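Long-range contact in endoglucanase (Thermotoga maritima, PDB 2FVG), which is probably a metal-dependent aminopeptidase of the M42 family, expected to bind two divalent metal cations per subunit: residues 297-305 against 318-329. Residues are numbered along the deposited sequence; the frame is centred on the assembly and turned at random.
Sequences AGVISTPAR and DYENTKKLIKVL
Ile300 is the main bump on the strand, and the tip of its long branch drops into a hollow lined by Leu325, Ile326 and Leu329 of the helix. Its CD1 meets Leu329 CD1 end to end at 3.7 Å, lies equally near Ile326 CD1, and has Leu325 CD2 at 4.0 Å. With CG1 beside the backbone N (chi1 -64°) and the chain then extended, CD1 projects into this hollow while CG2 turns to the methyl of Thr322. Helix 318-329 runs almost exactly antiparallel to strand 297-305, its axis 8.2 Å away, as befits a helix packed on the central sheet of the M42 catalytic domain.

Farther along, Thr302 OG1 comes within 3.2 Å of Thr322 OG1, close enough to donate to it, although its proton has another acceptor within reach. Thr322 OG1 itself donates to Asp318 O (2.8 Å), approaching from above the carbonyl plane. A valine in place of Thr322 would probably leave Asp318 O with the backbone N-H of that residue alone and Thr302 OG1 without an acceptor it may use. The Pro303 ring lies against the Asp318 carboxylate, CG 3.6 Å from OD2, and a water 2.8 Å from both Asp318 OD2 and Pro303 O is placed to link them. Apolar at Ile300, the buried interface turns polar from Thr302 onward, where backbone amides of Gly240 and Gly242 hydrogen-bond the Asp318 carboxylate and probably offset its charge.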
loop_
_atom_site.group_PDB
_atom_site.type_symbol
_atom_site.label_atom_id
_atom_site.label_comp_id
_atom_site.label_asym_id
_atom_site.label_seq_id
_atom_site.Cartn_x
_atom_site.Cartn_y
_atom_site.Cartn_z
ATOM N N ALA A 297 14.489 -11.776 3.106
ATOM C CA ALA A 297 13.881 -10.505 2.748
ATOM C C ALA A 297 14.266 -9.385 3.678
ATOM O O ALA A 297 14.744 -9.615 4.790
ATOM C CB ALA A 297 12.361 -10.644 2.695
ATOM N N GLY A 298 14.078 -8.166 3.194
ATOM C CA GLY A 298 14.248 -6.964 3.973
ATOM C C GLY A 298 12.913 -6.235 3.894
ATOM O O GLY A 298 12.118 -6.459 2.954
ATOM N N VAL A 299 12.628 -5.405 4.894
ATOM C CA VAL A 299 11.416 -4.583 4.878
ATOM C C VAL A 299 11.829 -3.143 5.132
ATOM O O VAL A 299 12.599 -2.855 6.063
ATOM C CB VAL A 299 10.378 -5.018 5.943
ATOM C CG1 VAL A 299 9.110 -4.176 5.844
ATOM C CG2 VAL A 299 10.028 -6.494 5.804
ATOM N N ILE A 300 11.349 -2.252 4.275
ATOM C CA ILE A 300 11.586 -0.822 4.376
ATOM C C ILE A 300 10.227 -0.106 4.396
ATOM O O ILE A 300 9.353 -0.372 3.559
ATOM C CB ILE A 300 12.448 -0.354 3.211
ATOM C CG1 ILE A 300 13.821 -1.029 3.310
ATOM C CG2 ILE A 300 12.661 1.146 3.258
ATOM C CD1 ILE A 300 14.659 -0.883 2.070
ATOM N N SER A 301 10.035 0.781 5.363
ATOM C CA SER A 301 8.760 1.458 5.483
ATOM C C SER A 301 8.850 2.976 5.521
ATOM O O SER A 301 9.744 3.553 6.157
ATOM C CB SER A 301 8.062 1.004 6.771
ATOM O OG SER A 301 7.918 -0.392 6.815
ATOM N N THR A 302 7.918 3.610 4.831
ATOM C CA THR A 302 7.733 5.043 4.915
ATOM C C THR A 302 6.859 5.266 6.172
ATOM O O THR A 302 5.814 4.634 6.326
ATOM C CB THR A 302 7.016 5.591 3.657
ATOM O OG1 THR A 302 7.818 5.295 2.515
ATOM C CG2 THR A 302 6.840 7.139 3.731
ATOM N N PRO A 303 7.303 6.131 7.099
ATOM C CA PRO A 303 6.470 6.421 8.282
ATOM C C PRO A 303 5.194 7.174 7.890
ATOM O O PRO A 303 5.202 7.947 6.939
ATOM C CB PRO A 303 7.358 7.364 9.123
ATOM C CG PRO A 303 8.738 7.195 8.588
ATOM C CD PRO A 303 8.575 6.870 7.122
ATOM N N ALA A 304 4.108 6.927 8.614
ATOM C CA ALA A 304 2.853 7.643 8.423
ATOM C C ALA A 304 2.297 7.839 9.827
ATOM O O ALA A 304 2.648 7.096 10.728
ATOM C CB ALA A 304 1.877 6.807 7.581
ATOM N N ARG A 305 1.438 8.835 10.020
ATOM C CA ARG A 305 0.793 9.041 11.309
ATOM C C ARG A 305 -0.684 9.305 11.078
ATOM O O ARG A 305 -1.027 10.150 10.259
ATOM C CB ARG A 305 1.439 10.231 12.044
ATOM C CG ARG A 305 0.805 10.552 13.383
ATOM C CD ARG A 305 1.710 11.411 14.278
ATOM N NE ARG A 305 1.124 11.562 15.620
ATOM C CZ ARG A 305 0.775 12.716 16.202
ATOM N NH1 ARG A 305 0.998 13.898 15.620
ATOM N NH2 ARG A 305 0.245 12.689 17.413
ATOM N N ASP A 318 10.764 11.931 3.797
ATOM C CA ASP A 318 10.879 10.500 4.105
ATOM C C ASP A 318 10.574 9.687 2.853
ATOM O O ASP A 318 11.267 8.735 2.538
ATOM C CB ASP A 318 9.876 10.082 5.168
ATOM C CG ASP A 318 10.228 10.567 6.539
ATOM O OD1 ASP A 318 11.404 10.907 6.826
ATOM O OD2 ASP A 318 9.293 10.582 7.346
ATOM N N TYR A 319 9.483 10.034 2.181
ATOM C CA TYR A 319 9.113 9.384 0.932
ATOM C C TYR A 319 10.278 9.378 -0.085
ATOM O O TYR A 319 10.567 8.344 -0.718
ATOM C CB TYR A 319 7.912 10.096 0.332
ATOM C CG TYR A 319 7.529 9.569 -1.027
ATOM C CD1 TYR A 319 8.102 10.097 -2.198
ATOM C CD2 TYR A 319 6.577 8.563 -1.151
ATOM C CE1 TYR A 319 7.749 9.602 -3.447
ATOM C CE2 TYR A 319 6.212 8.076 -2.370
ATOM C CZ TYR A 319 6.786 8.584 -3.512
ATOM O OH TYR A 319 6.374 8.076 -4.716
ATOM N N GLU A 320 10.935 10.528 -0.238
ATOM C CA GLU A 320 12.045 10.680 -1.169
ATOM C C GLU A 320 13.237 9.840 -0.788
ATOM O O GLU A 320 13.946 9.328 -1.657
ATOM C CB GLU A 320 12.485 12.145 -1.276
ATOM C CG GLU A 320 11.581 12.990 -2.136
ATOM C CD GLU A 320 11.531 12.493 -3.577
ATOM O OE1 GLU A 320 12.618 12.307 -4.175
ATOM O OE2 GLU A 320 10.407 12.293 -4.107
ATOM N N ASN A 321 13.484 9.733 0.511
ATOM C CA ASN A 321 14.596 8.935 1.005
ATOM C C ASN A 321 14.358 7.445 0.867
ATOM O O ASN A 321 15.309 6.674 0.673
ATOM C CB ASN A 321 14.916 9.327 2.427
ATOM C CG ASN A 321 15.649 10.618 2.485
ATOM O OD1 ASN A 321 16.653 10.792 1.796
ATOM N ND2 ASN A 321 15.168 11.538 3.305
ATOM N N THR A 322 13.094 7.048 0.991
ATOM C CA THR A 322 12.693 5.663 0.768
ATOM C C THR A 322 12.962 5.311 -0.699
ATOM O O THR A 322 13.584 4.281 -0.999
ATOM C CB THR A 322 11.212 5.461 1.050
ATOM O OG1 THR A 322 10.924 5.926 2.369
ATOM C CG2 THR A 322 10.841 3.960 0.959
ATOM N N LYS A 323 12.504 6.173 -1.608
ATOM C CA LYS A 323 12.735 6.000 -3.034
ATOM C C LYS A 323 14.243 5.963 -3.327
ATOM O O LYS A 323 14.699 5.131 -4.114
ATOM C CB LYS A 323 12.066 7.136 -3.810
ATOM C CG LYS A 323 12.346 7.123 -5.310
ATOM C CD LYS A 323 12.090 8.465 -5.983
ATOM C CE LYS A 323 13.267 9.436 -5.813
ATOM N NZ LYS A 323 13.055 10.736 -6.539
ATOM N N LYS A 324 15.021 6.863 -2.722
ATOM C CA LYS A 324 16.477 6.867 -2.934
ATOM C C LYS A 324 17.087 5.541 -2.504
ATOM O O LYS A 324 17.858 4.951 -3.229
ATOM C CB LYS A 324 17.171 7.987 -2.160
ATOM C CG LYS A 324 17.147 9.381 -2.778
ATOM C CD LYS A 324 18.018 10.310 -1.920
ATOM C CE LYS A 324 18.040 11.753 -2.408
ATOM N NZ LYS A 324 16.731 12.434 -2.240
ATOM N N LEU A 325 16.737 5.083 -1.310
ATOM C CA LEU A 325 17.244 3.826 -0.756
ATOM C C LEU A 325 16.916 2.599 -1.615
ATOM O O LEU A 325 17.774 1.763 -1.839
ATOM C CB LEU A 325 16.738 3.624 0.682
ATOM C CG LEU A 325 17.284 2.452 1.494
ATOM C CD1 LEU A 325 18.826 2.451 1.527
ATOM C CD2 LEU A 325 16.709 2.473 2.898
ATOM N N ILE A 326 15.680 2.487 -2.077
ATOM C CA ILE A 326 15.278 1.382 -2.932
ATOM C C ILE A 326 16.085 1.435 -4.244
ATOM O O ILE A 326 16.554 0.413 -4.727
ATOM C CB ILE A 326 13.755 1.448 -3.287
ATOM C CG1 ILE A 326 12.848 1.292 -2.049
ATOM C CG2 ILE A 326 13.388 0.393 -4.316
ATOM C CD1 ILE A 326 13.135 0.051 -1.218
ATOM N N LYS A 327 16.274 2.624 -4.806
ATOM C CA LYS A 327 16.980 2.722 -6.071
ATOM C C LYS A 327 18.441 2.252 -5.955
ATOM O O LYS A 327 18.923 1.518 -6.818
ATOM C CB LYS A 327 16.889 4.130 -6.644
ATOM C CG LYS A 327 17.382 4.203 -8.052
ATOM C CD LYS A 327 17.366 5.605 -8.588
ATOM C CE LYS A 327 17.838 5.578 -10.023
ATOM N NZ LYS A 327 17.708 6.897 -10.696
ATOM N N VAL A 328 19.121 2.663 -4.885
ATOM C CA VAL A 328 20.507 2.258 -4.627
ATOM C C VAL A 328 20.600 0.759 -4.340
ATOM O O VAL A 328 21.488 0.097 -4.852
ATOM C CB VAL A 328 21.161 3.052 -3.477
ATOM C CG1 VAL A 328 22.669 2.715 -3.398
ATOM C CG2 VAL A 328 20.995 4.541 -3.709
ATOM N N LEU A 329 19.665 0.204 -3.567
ATOM C CA LEU A 329 19.685 -1.244 -3.308
ATOM C C LEU A 329 19.566 -2.053 -4.602
ATOM O O LEU A 329 20.210 -3.100 -4.749
ATOM C CB LEU A 329 18.611 -1.653 -2.310
ATOM C CG LEU A 329 18.877 -1.152 -0.894
ATOM C CD1 LEU A 329 17.647 -1.292 -0.034
ATOM C CD2 LEU A 329 20.051 -1.911 -0.306
HETATM O O HOH W 1 6.852 10.092 6.106
#